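Local coordinates for protein aromatic-amino-acid:2-oxoglutarate transaminase (Candida albicans, PDB 6HND) that probably transfers amino groups between aromatic amino acids and 2-oxoglutarate, using pyridoxal 5'-phosphate as cofactor, at residues Tyr283-Asn295 against Met402-Tyr415. Sequence-based numbering, arbitrary orientation.
Sequences YGYLTLPKYEKPN and MRLNYSYRKDLLLY. With PLP (pyridoxal-5'-phosphate), chain E.
Lys410, on helix 392-418, reaches across to the 283-295 loop and donates a hydrogen bond to the carbonyl of Pro289, with NZ 3.0 Å from O and tilted 18° from the carbonyl plane. Its long chain, bent at chi2 (-96°) and chi3, lays CE against CB of Leu288. The ammonium also forms a salt bridge within the helix, Lys410 NZ lying 3.1 Å from Asp411 OD1. Asp432 forms a second salt bridge with Lys410 and accepts the backbone N-H of Tyr291, so one buried cation ties helix, loop and a neighbouring segment together.

Arg403, its chain extended, brings NE 2.8 Å from Thr287 O and close to Thr287 OG1, which lies in plane at the guanidinium edge; NH2 rests against CD of Pro289. One water joins Thr287 OG1 to Arg403 NH2. Another sits among Pro289 O, Ser407 O and Ser407 OG, with more acceptors in reach than protons; a third lies between Lys290 O and Asp411 OD2 and can donate to either. Small Ser407 lets the proline ring come close.

Apolar packing runs along the whole contact. Leu286 sets CD1 over one face of the Tyr406 ring, 4.1 Å from its centroid, a CH-pi contact; this tyrosine stacks with Phe50 of the second subunit. Midway, Leu288 CD2 lies 3.8 Å from Ser407 N and meets CB of Tyr406. Farther on, Tyr291, with CG anti to its N (chi1 171°), lies along Leu414 and turns its edge to Asp411 O, 3.3 Å from CE1. Rigid Pro294 packs CD 3.8 Å from CB of Tyr415.

Tyr283 OH is hydrogen-bonded to O3 of the pyridoxal phosphate (3.1 Å). The contact therefore fastens the loop leaving the cofactor site to a helix that also meets the second subunit, through one shared lysine, waters and apolar packing, although the buried Tyr291 OH finds no polar partner.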
loop_
_atom_site.group_PDB
_atom_site.type_symbol
_atom_site.label_atom_id
_atom_site.label_comp_id
_atom_site.label_asym_id
_atom_site.label_seq_id
_atom_site.Cartn_x
_atom_site.Cartn_y
_atom_site.Cartn_z
ATOM N N TYR B 283 -4.050 -11.555 -16.506
ATOM C CA TYR B 283 -3.451 -11.756 -17.865
ATOM C C TYR B 283 -4.463 -12.321 -18.874
ATOM O O TYR B 283 -4.011 -12.905 -19.878
ATOM C CB TYR B 283 -2.225 -12.677 -17.780
ATOM C CG TYR B 283 -2.358 -13.693 -16.680
ATOM C CD1 TYR B 283 -3.511 -14.441 -16.592
ATOM C CD2 TYR B 283 -1.392 -13.835 -15.695
ATOM C CE1 TYR B 283 -3.702 -15.324 -15.553
ATOM C CE2 TYR B 283 -1.582 -14.699 -14.629
ATOM C CZ TYR B 283 -2.754 -15.434 -14.560
ATOM O OH TYR B 283 -3.003 -16.331 -13.562
ATOM N N GLY B 284 -5.765 -12.093 -18.661
ATOM C CA GLY B 284 -6.838 -12.513 -19.578
ATOM C C GLY B 284 -6.760 -11.756 -20.888
ATOM O O GLY B 284 -7.450 -12.150 -21.841
ATOM N N TYR B 285 -5.977 -10.683 -20.938
ATOM C CA TYR B 285 -5.775 -9.904 -22.184
ATOM C C TYR B 285 -4.758 -10.637 -23.059
ATOM O O TYR B 285 -4.786 -10.439 -24.285
ATOM C CB TYR B 285 -5.373 -8.455 -21.915
ATOM C CG TYR B 285 -6.417 -7.684 -21.161
ATOM C CD1 TYR B 285 -7.590 -7.324 -21.787
ATOM C CD2 TYR B 285 -6.243 -7.311 -19.839
ATOM C CE1 TYR B 285 -8.576 -6.622 -21.127
ATOM C CE2 TYR B 285 -7.229 -6.601 -19.166
ATOM C CZ TYR B 285 -8.406 -6.265 -19.811
ATOM O OH TYR B 285 -9.416 -5.593 -19.199
ATOM N N LEU B 286 -3.918 -11.485 -22.456
ATOM C CA LEU B 286 -2.892 -12.280 -23.193
ATOM C C LEU B 286 -3.549 -13.558 -23.717
ATOM O O LEU B 286 -3.326 -14.615 -23.142
ATOM C CB LEU B 286 -1.719 -12.550 -22.252
ATOM C CG LEU B 286 -1.104 -11.294 -21.632
ATOM C CD1 LEU B 286 -0.057 -11.667 -20.593
ATOM C CD2 LEU B 286 -0.514 -10.366 -22.698
ATOM N N THR B 287 -4.385 -13.430 -24.753
ATOM C CA THR B 287 -5.139 -14.547 -25.374
ATOM C C THR B 287 -4.152 -15.290 -26.277
ATOM O O THR B 287 -3.354 -14.612 -26.936
ATOM C CB THR B 287 -6.390 -14.052 -26.120
ATOM O OG1 THR B 287 -5.953 -13.139 -27.133
ATOM C CG2 THR B 287 -7.385 -13.366 -25.210
ATOM N N LEU B 288 -4.175 -16.624 -26.267
ATOM C CA LEU B 288 -3.175 -17.456 -26.986
ATOM C C LEU B 288 -3.912 -18.370 -27.951
ATOM O O LEU B 288 -4.764 -19.139 -27.509
ATOM C CB LEU B 288 -2.368 -18.268 -25.968
ATOM C CG LEU B 288 -1.809 -17.498 -24.777
ATOM C CD1 LEU B 288 -1.159 -18.450 -23.793
ATOM C CD2 LEU B 288 -0.822 -16.440 -25.227
ATOM N N PRO B 289 -3.617 -18.320 -29.271
ATOM C CA PRO B 289 -4.186 -19.271 -30.222
ATOM C C PRO B 289 -3.732 -20.697 -29.888
ATOM O O PRO B 289 -2.658 -20.856 -29.269
ATOM C CB PRO B 289 -3.681 -18.871 -31.613
ATOM C CG PRO B 289 -2.813 -17.640 -31.416
ATOM C CD PRO B 289 -2.697 -17.386 -29.918
ATOM N N LYS B 290 -4.550 -21.693 -30.252
ATOM C CA LYS B 290 -4.261 -23.115 -29.916
ATOM C C LYS B 290 -2.947 -23.537 -30.594
ATOM O O LYS B 290 -2.559 -22.962 -31.636
ATOM C CB LYS B 290 -5.470 -24.019 -30.180
ATOM C CG LYS B 290 -5.727 -24.494 -31.597
ATOM C CD LYS B 290 -6.483 -25.828 -31.607
ATOM C CE LYS B 290 -7.549 -25.922 -32.683
ATOM N NZ LYS B 290 -6.979 -25.820 -34.051
ATOM N N TYR B 291 -2.224 -24.445 -29.958
ATOM C CA TYR B 291 -0.867 -24.853 -30.386
ATOM C C TYR B 291 -0.850 -25.224 -31.875
ATOM O O TYR B 291 -1.713 -25.998 -32.339
ATOM C CB TYR B 291 -0.364 -26.041 -29.568
ATOM C CG TYR B 291 0.908 -26.630 -30.099
ATOM C CD1 TYR B 291 2.128 -26.098 -29.730
ATOM C CD2 TYR B 291 0.893 -27.713 -30.969
ATOM C CE1 TYR B 291 3.315 -26.622 -30.217
ATOM C CE2 TYR B 291 2.077 -28.263 -31.446
ATOM C CZ TYR B 291 3.288 -27.697 -31.087
ATOM O OH TYR B 291 4.464 -28.190 -31.559
ATOM N N GLU B 292 0.146 -24.699 -32.587
ATOM C CA GLU B 292 0.622 -25.268 -33.869
ATOM C C GLU B 292 2.168 -25.274 -33.860
ATOM O O GLU B 292 2.754 -24.403 -33.196
ATOM C CB GLU B 292 -0.092 -24.534 -35.000
ATOM C CG GLU B 292 0.471 -23.172 -35.352
ATOM C CD GLU B 292 -0.150 -22.646 -36.642
ATOM O OE1 GLU B 292 -1.406 -22.529 -36.692
ATOM O OE2 GLU B 292 0.604 -22.416 -37.618
ATOM N N LYS B 293 2.806 -26.265 -34.510
ATOM C CA LYS B 293 4.291 -26.368 -34.621
ATOM C C LYS B 293 4.877 -24.972 -34.843
ATOM O O LYS B 293 4.410 -24.259 -35.728
ATOM C CB LYS B 293 4.705 -27.288 -35.774
ATOM C CG LYS B 293 6.174 -27.713 -35.765
ATOM C CD LYS B 293 6.483 -29.038 -36.488
ATOM C CE LYS B 293 5.626 -30.223 -36.063
ATOM N NZ LYS B 293 5.416 -30.293 -34.591
ATOM N N PRO B 294 5.866 -24.515 -34.031
ATOM C CA PRO B 294 6.655 -23.328 -34.373
ATOM C C PRO B 294 7.542 -23.530 -35.626
ATOM O O PRO B 294 7.796 -24.681 -36.021
ATOM C CB PRO B 294 7.526 -23.052 -33.128
ATOM C CG PRO B 294 6.989 -23.960 -32.036
ATOM C CD PRO B 294 6.254 -25.083 -32.733
ATOM N N ASN B 295 7.999 -22.415 -36.220
ATOM C CA ASN B 295 8.906 -22.365 -37.406
ATOM C C ASN B 295 10.146 -23.243 -37.171
ATOM O O ASN B 295 10.876 -22.963 -36.191
ATOM C CB ASN B 295 9.326 -20.927 -37.736
ATOM C CG ASN B 295 8.186 -20.071 -38.249
ATOM O OD1 ASN B 295 7.026 -20.478 -38.203
ATOM N ND2 ASN B 295 8.506 -18.884 -38.742
ATOM N N MET B 402 2.734 -7.814 -26.720
ATOM C CA MET B 402 3.076 -8.753 -25.617
ATOM C C MET B 402 2.424 -10.109 -25.892
ATOM O O MET B 402 3.061 -11.123 -25.623
ATOM C CB MET B 402 2.598 -8.251 -24.252
ATOM C CG MET B 402 3.112 -6.873 -23.876
ATOM S SD MET B 402 4.009 -6.904 -22.312
ATOM C CE MET B 402 2.888 -7.853 -21.284
ATOM N N ARG B 403 1.184 -10.102 -26.387
ATOM C CA ARG B 403 0.416 -11.324 -26.752
ATOM C C ARG B 403 1.257 -12.228 -27.662
ATOM O O ARG B 403 1.338 -13.472 -27.372
ATOM C CB ARG B 403 -0.900 -10.920 -27.422
ATOM C CG ARG B 403 -1.719 -12.094 -27.908
ATOM C CD ARG B 403 -3.073 -11.666 -28.434
ATOM N NE ARG B 403 -3.682 -12.800 -29.097
ATOM C CZ ARG B 403 -3.369 -13.229 -30.329
ATOM N NH1 ARG B 403 -2.446 -12.621 -31.068
ATOM N NH2 ARG B 403 -3.997 -14.283 -30.810
ATOM N N LEU B 404 1.857 -11.630 -28.703
ATOM C CA LEU B 404 2.636 -12.330 -29.760
ATOM C C LEU B 404 3.820 -13.032 -29.126
ATOM O O LEU B 404 4.074 -14.178 -29.534
ATOM C CB LEU B 404 3.152 -11.350 -30.813
ATOM C CG LEU B 404 2.156 -10.965 -31.897
ATOM C CD1 LEU B 404 2.852 -10.110 -32.950
ATOM C CD2 LEU B 404 1.526 -12.204 -32.514
ATOM N N ASN B 405 4.542 -12.342 -28.241
ATOM C CA ASN B 405 5.703 -12.928 -27.508
ATOM C C ASN B 405 5.236 -14.165 -26.726
ATOM O O ASN B 405 5.850 -15.249 -26.865
ATOM C CB ASN B 405 6.313 -11.962 -26.492
ATOM C CG ASN B 405 7.621 -11.353 -26.936
ATOM O OD1 ASN B 405 8.692 -11.849 -26.576
ATOM N ND2 ASN B 405 7.537 -10.255 -27.673
ATOM N N TYR B 406 4.209 -13.974 -25.890
ATOM C CA TYR B 406 3.631 -15.002 -24.997
ATOM C C TYR B 406 3.148 -16.177 -25.846
ATOM O O TYR B 406 3.408 -17.332 -25.452
ATOM C CB TYR B 406 2.540 -14.388 -24.110
ATOM C CG TYR B 406 3.078 -13.772 -22.842
ATOM C CD1 TYR B 406 3.434 -14.560 -21.768
ATOM C CD2 TYR B 406 3.268 -12.406 -22.714
ATOM C CE1 TYR B 406 3.952 -14.014 -20.604
ATOM C CE2 TYR B 406 3.774 -11.841 -21.553
ATOM C CZ TYR B 406 4.105 -12.647 -20.489
ATOM O OH TYR B 406 4.603 -12.130 -19.339
ATOM N N SER B 407 2.481 -15.881 -26.966
ATOM C CA SER B 407 1.973 -16.900 -27.908
ATOM C C SER B 407 3.151 -17.730 -28.410
ATOM O O SER B 407 3.041 -18.969 -28.381
ATOM C CB SER B 407 1.205 -16.304 -29.048
ATOM O OG SER B 407 0.870 -17.309 -30.009
ATOM N N TYR B 408 4.220 -17.089 -28.871
ATOM C CA TYR B 408 5.403 -17.817 -29.390
ATOM C C TYR B 408 5.990 -18.638 -28.233
ATOM O O TYR B 408 6.283 -19.844 -28.451
ATOM C CB TYR B 408 6.404 -16.859 -30.042
ATOM C CG TYR B 408 7.613 -17.527 -30.644
ATOM C CD1 TYR B 408 7.499 -18.331 -31.771
ATOM C CD2 TYR B 408 8.878 -17.364 -30.094
ATOM C CE1 TYR B 408 8.598 -18.966 -32.333
ATOM C CE2 TYR B 408 9.991 -17.985 -30.648
ATOM C CZ TYR B 408 9.848 -18.790 -31.769
ATOM O OH TYR B 408 10.923 -19.405 -32.337
ATOM N N ARG B 409 6.137 -18.025 -27.046
ATOM C CA ARG B 409 6.781 -18.664 -25.867
ATOM C C ARG B 409 5.990 -19.924 -25.501
ATOM O O ARG B 409 6.615 -21.006 -25.354
ATOM C CB ARG B 409 6.889 -17.694 -24.685
ATOM C CG ARG B 409 8.081 -16.750 -24.758
ATOM C CD ARG B 409 7.912 -15.558 -23.835
ATOM N NE ARG B 409 9.129 -14.779 -23.782
ATOM C CZ ARG B 409 10.026 -14.864 -22.820
ATOM N NH1 ARG B 409 9.809 -15.627 -21.758
ATOM N NH2 ARG B 409 11.134 -14.154 -22.899
ATOM N N LYS B 410 4.661 -19.821 -25.417
ATOM C CA LYS B 410 3.823 -20.972 -24.986
ATOM C C LYS B 410 4.008 -22.143 -25.962
ATOM O O LYS B 410 4.178 -23.307 -25.493
ATOM C CB LYS B 410 2.351 -20.585 -24.860
ATOM C CG LYS B 410 1.454 -21.742 -24.438
ATOM C CD LYS B 410 0.803 -22.435 -25.608
ATOM C CE LYS B 410 -0.357 -21.647 -26.175
ATOM N NZ LYS B 410 -1.084 -22.428 -27.202
ATOM N N ASP B 411 3.967 -21.868 -27.263
ATOM C CA ASP B 411 4.049 -22.931 -28.308
ATOM C C ASP B 411 5.439 -23.593 -28.290
ATOM O O ASP B 411 5.520 -24.836 -28.442
ATOM C CB ASP B 411 3.711 -22.366 -29.685
ATOM C CG ASP B 411 2.271 -21.918 -29.817
ATOM O OD1 ASP B 411 1.418 -22.355 -28.976
ATOM O OD2 ASP B 411 2.021 -21.126 -30.747
ATOM N N LEU B 412 6.489 -22.794 -28.123
ATOM C CA LEU B 412 7.885 -23.282 -28.016
ATOM C C LEU B 412 7.973 -24.297 -26.867
ATOM O O LEU B 412 8.342 -25.462 -27.112
ATOM C CB LEU B 412 8.795 -22.077 -27.781
ATOM C CG LEU B 412 10.245 -22.237 -28.210
ATOM C CD1 LEU B 412 10.354 -22.529 -29.708
ATOM C CD2 LEU B 412 11.020 -20.978 -27.836
ATOM N N LEU B 413 7.582 -23.899 -25.656
ATOM C CA LEU B 413 7.632 -24.802 -24.475
ATOM C C LEU B 413 6.841 -26.076 -24.782
ATOM O O LEU B 413 7.326 -27.169 -24.425
ATOM C CB LEU B 413 7.081 -24.077 -23.249
ATOM C CG LEU B 413 6.959 -24.930 -21.997
ATOM C CD1 LEU B 413 8.335 -25.410 -21.557
ATOM C CD2 LEU B 413 6.253 -24.156 -20.890
ATOM N N LEU B 414 5.663 -25.937 -25.405
ATOM C CA LEU B 414 4.804 -27.096 -25.774
ATOM C C LEU B 414 5.533 -27.984 -26.804
ATOM O O LEU B 414 5.464 -29.214 -26.630
ATOM C CB LEU B 414 3.416 -26.638 -26.256
ATOM C CG LEU B 414 2.301 -26.802 -25.217
ATOM C CD1 LEU B 414 2.498 -25.837 -24.063
ATOM C CD2 LEU B 414 0.934 -26.609 -25.825
ATOM N N TYR B 415 6.198 -27.399 -27.812
ATOM C CA TYR B 415 7.032 -28.133 -28.799
ATOM C C TYR B 415 8.121 -28.899 -28.025
ATOM O O TYR B 415 8.178 -30.143 -28.105
ATOM C CB TYR B 415 7.588 -27.173 -29.856
ATOM C CG TYR B 415 8.496 -27.801 -30.893
ATOM C CD1 TYR B 415 7.971 -28.541 -31.940
ATOM C CD2 TYR B 415 9.875 -27.646 -30.834
ATOM C CE1 TYR B 415 8.791 -29.137 -32.879
ATOM C CE2 TYR B 415 10.710 -28.235 -31.770
ATOM C CZ TYR B 415 10.163 -28.982 -32.797
ATOM O OH TYR B 415 10.957 -29.579 -33.734
HETATM N N1 PLP E . -3.826 -13.428 -8.947
HETATM C C2 PLP E . -3.301 -14.235 -9.859
HETATM C C2A PLP E . -4.188 -15.295 -10.417
HETATM C C3 PLP E . -1.960 -14.061 -10.302
HETATM O O3 PLP E . -1.452 -14.907 -11.249
HETATM C C4 PLP E . -1.170 -13.021 -9.745
HETATM C C4A PLP E . 0.192 -12.778 -10.277
HETATM C C5 PLP E . -1.772 -12.176 -8.789
HETATM C C6 PLP E . -3.071 -12.437 -8.424
HETATM C C5A PLP E . -1.021 -11.099 -8.050
HETATM O O4P PLP E . -0.754 -9.892 -8.811
HETATM P P PLP E . -0.055 -8.623 -8.083
HETATM O O1P PLP E . -0.593 -8.574 -6.659
HETATM O O2P PLP E . -0.480 -7.484 -9.008
HETATM O O3P PLP E . 1.418 -8.873 -8.109
HETATM O O HOH W 1 -5.942 -15.084 -29.304
HETATM O O HOH W 2 -4.209 -21.827 -26.707
HETATM O O HOH W 3 0.023 -19.550 -29.105
HETATM O O HOH W 4 -0.476 -21.355 -32.005
#